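Hypothetical protein (Fusobacterium nucleatum subsp. nucleatum, PDB 2GSL) may be a ribonuclease of the MrnC family, an all-helical RNase III-domain protein possibly involved in RNA processing. Local coordinates at residues G38-I41 and P42-N45; S90-V93 and M94-K97; I25-L28 and E29-Y33. All coordinates share one frame; numbering follows the deposited sequence.

Overall arrangement
Interactions 1 and 2 are surface contacts at helix starts: residues 38-45 open helix 41-52 and residues 90-97 open helix 93-111, each with a side-chain N-cap, an asparagine amide in the first and a threonine hydroxyl in the second. Interaction 3, residues 25-33, is partly buried in the C-terminal half of helix 15-34, where a salt bridge and tryptophan packing replace capping. Its centre is about 14 Å from that of interaction 1, and both meet the second subunit. Interaction 2 touches no other chain of the assembly and lies across the chain's centre from interaction 3, their centres about 21 Å apart. All three belong to the ribonuclease III domain.

Interaction 1: residues G38-I41 and P42-N45; sequences GYNI and PTLN
Asn40 meets Thr43 and Pro42 through its side chain. Its CB lies 3.9 Å from CD of Pro42, the start of a path that passes the proline ring. With chi1 at 43°, CG of Asn40 sits between the backbone N and the carbonyl carbon, 3.4 Å from OG1 of Thr43, which turns the amide back over the beginning of helix 41-52. At the tip, OD1 of Asn40 lies beside CG of Pro42 and takes two hydrogen bonds from one residue: Thr43 N at 2.9 Å, in line with the amide C=O, and Thr43 OG1, tilted 26° out of the carbonyl plane. Two donors would help to fix the rotation of the amide, whose ND2 has Thr43 OG1 as a neighbour at 3.6 Å.

The carbonyls of Asn40 and Ile41 begin the regular helical bonding, from Leu44 N to Asn40 O at 2.7 Å and from Asn45 N to Ile41 O at 2.8 Å. Beside the cap, the methyl CG2 of Thr43 approaches the Tyr39 ring obliquely, 3.9 Å from its CD2, while CB of Tyr39 packs 4.2 Å from CB of Leu44. The Tyr39 ring also stacks on Tyr47, on the same helix one turn beyond Thr43. Ile41 and Leu44 rest on Leu16 and Phe20 of the second subunit, respectively. This is an Asn N-cap, its side chain accepting from the N of the third residue on, with Pro42 in the first turn.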
loop_
_atom_site.group_PDB
_atom_site.type_symbol
_atom_site.label_atom_id
_atom_site.label_comp_id
_atom_site.label_asym_id
_atom_site.label_seq_id
_atom_site.Cartn_x
_atom_site.Cartn_y
_atom_site.Cartn_z
ATOM N N GLY A 38 -2.745 13.764 13.442
ATOM C CA GLY A 38 -3.570 13.514 14.607
ATOM C C GLY A 38 -5.059 13.487 14.304
ATOM O O GLY A 38 -5.888 13.417 15.212
ATOM N N TYR A 39 -5.411 13.540 13.028
ATOM C CA TYR A 39 -6.810 13.509 12.645
ATOM C C TYR A 39 -7.443 12.236 13.189
ATOM O O TYR A 39 -6.738 11.317 13.620
ATOM C CB TYR A 39 -6.944 13.536 11.121
ATOM C CG TYR A 39 -6.420 14.795 10.481
ATOM C CD1 TYR A 39 -5.542 14.738 9.399
ATOM C CD2 TYR A 39 -6.808 16.045 10.948
ATOM C CE1 TYR A 39 -5.063 15.905 8.802
ATOM C CE2 TYR A 39 -6.339 17.213 10.363
ATOM C CZ TYR A 39 -5.471 17.145 9.296
ATOM O OH TYR A 39 -5.009 18.310 8.721
ATOM N N ASN A 40 -8.775 12.203 13.195
ATOM C CA ASN A 40 -9.530 11.036 13.645
ATOM C C ASN A 40 -9.808 10.222 12.392
ATOM O O ASN A 40 -9.711 10.736 11.279
ATOM C CB ASN A 40 -10.847 11.458 14.296
ATOM C CG ASN A 40 -11.551 12.551 13.523
ATOM O OD1 ASN A 40 -11.863 12.399 12.333
ATOM N ND2 ASN A 40 -11.810 13.666 14.194
ATOM N N ILE A 41 -10.169 8.960 12.566
ATOM C CA ILE A 41 -10.399 8.099 11.414
ATOM C C ILE A 41 -11.231 8.719 10.297
ATOM O O ILE A 41 -10.758 8.839 9.164
ATOM C CB ILE A 41 -11.015 6.762 11.839
ATOM C CG1 ILE A 41 -10.133 6.123 12.917
ATOM C CG2 ILE A 41 -11.112 5.838 10.640
ATOM C CD1 ILE A 41 -8.662 5.988 12.509
ATOM N N PRO A 42 -12.470 9.135 10.599
ATOM C CA PRO A 42 -13.312 9.736 9.562
ATOM C C PRO A 42 -12.599 10.835 8.784
ATOM O O PRO A 42 -12.598 10.834 7.557
ATOM C CB PRO A 42 -14.518 10.239 10.349
ATOM C CG PRO A 42 -13.961 10.463 11.726
ATOM C CD PRO A 42 -13.097 9.266 11.924
ATOM N N THR A 43 -11.973 11.763 9.494
ATOM C CA THR A 43 -11.257 12.862 8.847
ATOM C C THR A 43 -10.037 12.373 8.065
ATOM O O THR A 43 -9.836 12.743 6.908
ATOM C CB THR A 43 -10.796 13.875 9.886
ATOM O OG1 THR A 43 -11.924 14.277 10.671
ATOM C CG2 THR A 43 -10.183 15.085 9.215
ATOM N N LEU A 44 -9.216 11.562 8.724
ATOM C CA LEU A 44 -8.025 10.985 8.116
ATOM C C LEU A 44 -8.370 10.353 6.767
ATOM O O LEU A 44 -7.761 10.669 5.747
ATOM C CB LEU A 44 -7.458 9.913 9.040
ATOM C CG LEU A 44 -6.296 9.099 8.480
ATOM C CD1 LEU A 44 -5.111 10.013 8.204
ATOM C CD2 LEU A 44 -5.918 8.028 9.478
ATOM N N ASN A 45 -9.352 9.455 6.789
ATOM C CA ASN A 45 -9.815 8.756 5.600
ATOM C C ASN A 45 -10.248 9.741 4.518
ATOM O O ASN A 45 -9.933 9.562 3.341
ATOM C CB ASN A 45 -10.975 7.823 5.967
ATOM C CG ASN A 45 -10.527 6.624 6.807
ATOM O OD1 ASN A 45 -9.853 6.776 7.828
ATOM N ND2 ASN A 45 -10.907 5.425 6.374
#

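Interaction 2: residues S90-V93 and M94-K97; sequences SCTV and MEYK
Thr92 and Glu95 meet at the start of helix 93-111. OG1 of Thr92 accepts a weak hydrogen bond from Glu95 N at 3.3 Å, the capping bond of an N-cap residue. It gets there because chi1 of 66° places the hydroxyl between the backbone N and the carbonyl carbon, facing the first turn. The same oxygen is 3.1 Å from CG of Glu95, whose extended chain runs back past the threonine until OE2 comes 3.1 Å from CB of Cys91. Behind this cap the helical main chain takes over, with Tyr96 N bonded to Thr92 O at 2.9 Å and Lys97 N to Val93 O at 3.0 Å.

Cys91 also reaches Tyr96. Its SG packs against CB of Tyr96 and lies near the plane of the ring, 5.4 Å from the centroid, an edge-on Cys sulfur-aromatic contact. Val93 and Lys97 lie side by side, CG1 of the valine 3.4 Å from CD of the lysine, whose bent chain carries NZ to a hydrogen bond with Lys80 O.

Further out, helix 54-64 backs the cysteine and the glutamate, Cys91 packing on Ala54 and Lys55 and Glu95 on Ser58, while Pro88 covers Val93 and Tyr96. The Tyr96 side chain is about 7 Å from the bound magnesium ion, which Asp23 and Glu103 hold.

Chemically, this helix start relies on one weak hydroxyl cap and regular main-chain bonds. The carboxylate of Glu95, set in the first turn and in a long, weak ion pair with Lys55 NZ, would probably interact favourably with the helix dipole.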
loop_
_atom_site.group_PDB
_atom_site.type_symbol
_atom_site.label_atom_id
_atom_site.label_comp_id
_atom_site.label_asym_id
_atom_site.label_seq_id
_atom_site.Cartn_x
_atom_site.Cartn_y
_atom_site.Cartn_z
ATOM N N SER A 90 -16.403 8.098 -11.273
ATOM C CA SER A 90 -16.151 9.466 -10.826
ATOM C C SER A 90 -15.326 10.319 -11.772
ATOM O O SER A 90 -15.225 11.531 -11.581
ATOM C CB SER A 90 -15.462 9.450 -9.463
ATOM O OG SER A 90 -16.135 8.584 -8.569
ATOM N N CYS A 91 -14.734 9.700 -12.783
ATOM C CA CYS A 91 -13.912 10.453 -13.717
ATOM C C CYS A 91 -14.186 10.075 -15.166
ATOM O O CYS A 91 -15.167 9.396 -15.459
ATOM C CB CYS A 91 -12.428 10.249 -13.383
ATOM S SG CYS A 91 -11.875 8.520 -13.345
ATOM N N THR A 92 -13.320 10.529 -16.071
ATOM C CA THR A 92 -13.462 10.235 -17.493
ATOM C C THR A 92 -12.457 9.180 -17.933
ATOM O O THR A 92 -11.530 8.840 -17.196
ATOM C CB THR A 92 -13.222 11.483 -18.367
ATOM O OG1 THR A 92 -11.853 11.887 -18.246
ATOM C CG2 THR A 92 -14.129 12.627 -17.940
ATOM N N VAL A 93 -12.640 8.671 -19.145
ATOM C CA VAL A 93 -11.736 7.666 -19.679
ATOM C C VAL A 93 -10.293 8.170 -19.619
ATOM O O VAL A 93 -9.417 7.499 -19.075
ATOM C CB VAL A 93 -12.099 7.310 -21.139
ATOM C CG1 VAL A 93 -11.144 6.245 -21.676
ATOM C CG2 VAL A 93 -13.536 6.811 -21.199
HETATM N N MSE A 94 -10.059 9.360 -20.166
HETATM C CA MSE A 94 -8.726 9.958 -20.180
HETATM C C MSE A 94 -8.096 10.058 -18.777
HETATM O O MSE A 94 -6.926 9.724 -18.592
HETATM C CB MSE A 94 -8.793 11.355 -20.804
HETATM C CG MSE A 94 -7.437 12.007 -21.010
HETATM SE SE MSE A 94 -6.460 11.185 -22.463
HETATM C CE MSE A 94 -5.767 12.815 -23.286
ATOM N N GLU A 95 -8.877 10.517 -17.803
ATOM C CA GLU A 95 -8.399 10.674 -16.435
ATOM C C GLU A 95 -8.060 9.338 -15.787
ATOM O O GLU A 95 -7.048 9.203 -15.089
ATOM C CB GLU A 95 -9.445 11.410 -15.595
ATOM C CG GLU A 95 -9.736 12.804 -16.114
ATOM C CD GLU A 95 -10.738 13.573 -15.274
ATOM O OE1 GLU A 95 -10.937 14.771 -15.572
ATOM O OE2 GLU A 95 -11.324 12.996 -14.326
ATOM N N TYR A 96 -8.908 8.349 -16.030
ATOM C CA TYR A 96 -8.699 7.026 -15.471
ATOM C C TYR A 96 -7.392 6.458 -16.031
ATOM O O TYR A 96 -6.566 5.922 -15.291
ATOM C CB TYR A 96 -9.883 6.129 -15.830
ATOM C CG TYR A 96 -9.892 4.823 -15.088
ATOM C CD1 TYR A 96 -9.207 3.708 -15.578
ATOM C CD2 TYR A 96 -10.531 4.717 -13.858
ATOM C CE1 TYR A 96 -9.158 2.519 -14.847
ATOM C CE2 TYR A 96 -10.485 3.546 -13.125
ATOM C CZ TYR A 96 -9.799 2.452 -13.616
ATOM O OH TYR A 96 -9.733 1.317 -12.842
ATOM N N LYS A 97 -7.206 6.594 -17.340
ATOM C CA LYS A 97 -6.003 6.106 -17.984
ATOM C C LYS A 97 -4.770 6.782 -17.376
ATOM O O LYS A 97 -3.838 6.108 -16.936
ATOM C CB LYS A 97 -6.078 6.350 -19.498
ATOM C CG LYS A 97 -7.145 5.491 -20.198
ATOM C CD LYS A 97 -7.766 6.187 -21.416
ATOM C CE LYS A 97 -6.801 6.335 -22.610
ATOM N NZ LYS A 97 -6.674 5.119 -23.488
#

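Interaction 3: residues I25-L28 and E29-Y33; sequences IWEL and EIRKY
Glu27 and Arg31 cross one turn apart on helix 15-34, joined by an i to i+4 salt bridge in the ribonuclease III fold. The arginine grips side-on, giving NE to OE1 of Glu27 at 2.9 Å and NH2 to OE2 of Glu27 at 2.7 Å. The two flat groups do not lie in a common plane: carboxylate and guanidinium stand 75° apart, and both nitrogens meet their oxygens from above the carboxylate plane. A bend in the Glu27 chain, chi2 -97°, lifts the carboxylate toward an arginine that is extended from CG to NE. Beneath the bridge the main chain joins the same pair, Arg31 N donating to Glu27 O at 2.8 Å. The remaining nitrogen, NH1, forms a salt bridge with Asp23, and a hydrogen bond with the O of Phe20, both of the second subunit. Arg31 therefore links Glu27 to the active-site aspartate of the other chain.

Another flank of the helix is apolar. CG1 of Ile30 lies over one face of Trp26, 4.2 Å from the centroid of the five-membered ring in a CH-pi contact set toward the rim. The indole is held by a hydrogen bond from NE1 to Lys51 O, and it packs against helices 41-52, 93-111 and 115-127, joining all three to this one.

Leu28 and Lys32 touch lightly, CD1 of Leu28 4.1 Å from CG of Lys32, on the side that meets Leu21 of the second subunit. NZ of Lys32 bonds to the hydroxyl of Tyr110 of that subunit and also forms a salt bridge with OE1 of Glu29 at 3.2 Å.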
loop_
_atom_site.group_PDB
_atom_site.type_symbol
_atom_site.label_atom_id
_atom_site.label_comp_id
_atom_site.label_asym_id
_atom_site.label_seq_id
_atom_site.Cartn_x
_atom_site.Cartn_y
_atom_site.Cartn_z
ATOM N N ILE A 25 1.547 1.448 -3.490
ATOM C CA ILE A 25 2.660 2.329 -3.127
ATOM C C ILE A 25 2.137 3.737 -2.863
ATOM O O ILE A 25 2.578 4.418 -1.926
ATOM C CB ILE A 25 3.733 2.378 -4.270
ATOM C CG1 ILE A 25 4.325 0.981 -4.493
ATOM C CG2 ILE A 25 4.871 3.318 -3.917
ATOM C CD1 ILE A 25 5.203 0.887 -5.707
ATOM N N TRP A 26 1.194 4.166 -3.704
ATOM C CA TRP A 26 0.591 5.497 -3.591
ATOM C C TRP A 26 -0.192 5.595 -2.293
ATOM O O TRP A 26 0.007 6.545 -1.527
ATOM C CB TRP A 26 -0.341 5.764 -4.780
ATOM C CG TRP A 26 -0.784 7.175 -4.909
ATOM C CD1 TRP A 26 -2.000 7.680 -4.583
ATOM C CD2 TRP A 26 -0.016 8.273 -5.421
ATOM N NE1 TRP A 26 -2.040 9.029 -4.853
ATOM C CE2 TRP A 26 -0.830 9.415 -5.359
ATOM C CE3 TRP A 26 1.290 8.402 -5.902
ATOM C CZ2 TRP A 26 -0.392 10.664 -5.792
ATOM C CZ3 TRP A 26 1.729 9.645 -6.331
ATOM C CH2 TRP A 26 0.897 10.759 -6.263
ATOM N N GLU A 27 -1.065 4.623 -2.024
ATOM C CA GLU A 27 -1.838 4.683 -0.781
ATOM C C GLU A 27 -0.894 4.863 0.393
ATOM O O GLU A 27 -1.010 5.831 1.145
ATOM C CB GLU A 27 -2.703 3.425 -0.570
ATOM C CG GLU A 27 -4.176 3.611 -0.946
ATOM C CD GLU A 27 -5.087 3.944 0.240
ATOM O OE1 GLU A 27 -4.878 4.963 0.924
ATOM O OE2 GLU A 27 -6.046 3.188 0.498
ATOM N N LEU A 28 0.058 3.942 0.530
ATOM C CA LEU A 28 1.031 3.975 1.631
ATOM C C LEU A 28 1.615 5.353 1.887
ATOM O O LEU A 28 1.551 5.854 3.003
ATOM C CB LEU A 28 2.175 2.993 1.362
ATOM C CG LEU A 28 3.201 2.869 2.475
ATOM C CD1 LEU A 28 2.481 2.631 3.803
ATOM C CD2 LEU A 28 4.132 1.734 2.164
ATOM N N GLU A 29 2.193 5.956 0.857
ATOM C CA GLU A 29 2.775 7.270 0.999
ATOM C C GLU A 29 1.737 8.294 1.459
ATOM O O GLU A 29 2.013 9.085 2.362
ATOM C CB GLU A 29 3.414 7.701 -0.315
ATOM C CG GLU A 29 4.692 6.945 -0.622
ATOM C CD GLU A 29 5.652 6.917 0.568
ATOM O OE1 GLU A 29 5.922 5.811 1.104
ATOM O OE2 GLU A 29 6.122 8.008 0.962
ATOM N N ILE A 30 0.540 8.275 0.864
ATOM C CA ILE A 30 -0.506 9.231 1.250
ATOM C C ILE A 30 -0.951 9.024 2.698
ATOM O O ILE A 30 -1.055 9.983 3.460
ATOM C CB ILE A 30 -1.745 9.158 0.302
ATOM C CG1 ILE A 30 -1.348 9.625 -1.098
ATOM C CG2 ILE A 30 -2.860 10.052 0.807
ATOM C CD1 ILE A 30 -0.651 10.971 -1.129
ATOM N N ARG A 31 -1.199 7.784 3.098
ATOM C CA ARG A 31 -1.620 7.576 4.470
ATOM C C ARG A 31 -0.524 8.020 5.429
ATOM O O ARG A 31 -0.808 8.631 6.469
ATOM C CB ARG A 31 -1.964 6.122 4.704
ATOM C CG ARG A 31 -3.092 5.655 3.830
ATOM C CD ARG A 31 -3.546 4.324 4.318
ATOM N NE ARG A 31 -4.633 3.777 3.533
ATOM C CZ ARG A 31 -5.189 2.594 3.777
ATOM N NH1 ARG A 31 -4.742 1.857 4.791
ATOM N NH2 ARG A 31 -6.176 2.135 3.008
ATOM N N LYS A 32 0.730 7.739 5.074
ATOM C CA LYS A 32 1.857 8.128 5.917
ATOM C C LYS A 32 1.863 9.614 6.253
ATOM O O LYS A 32 1.921 9.993 7.423
ATOM C CB LYS A 32 3.185 7.798 5.246
ATOM C CG LYS A 32 3.565 6.351 5.269
ATOM C CD LYS A 32 5.082 6.214 5.247
ATOM C CE LYS A 32 5.682 6.890 4.024
ATOM N NZ LYS A 32 7.152 6.661 3.883
ATOM N N TYR A 33 1.832 10.446 5.215
ATOM C CA TYR A 33 1.844 11.895 5.382
ATOM C C TYR A 33 0.667 12.404 6.198
ATOM O O TYR A 33 0.817 13.322 6.983
ATOM C CB TYR A 33 1.840 12.592 4.013
ATOM C CG TYR A 33 1.578 14.096 4.070
ATOM C CD1 TYR A 33 0.332 14.625 3.702
ATOM C CD2 TYR A 33 2.584 14.991 4.455
ATOM C CE1 TYR A 33 0.096 16.007 3.706
ATOM C CE2 TYR A 33 2.360 16.376 4.467
ATOM C CZ TYR A 33 1.114 16.875 4.088
ATOM O OH TYR A 33 0.881 18.234 4.077
#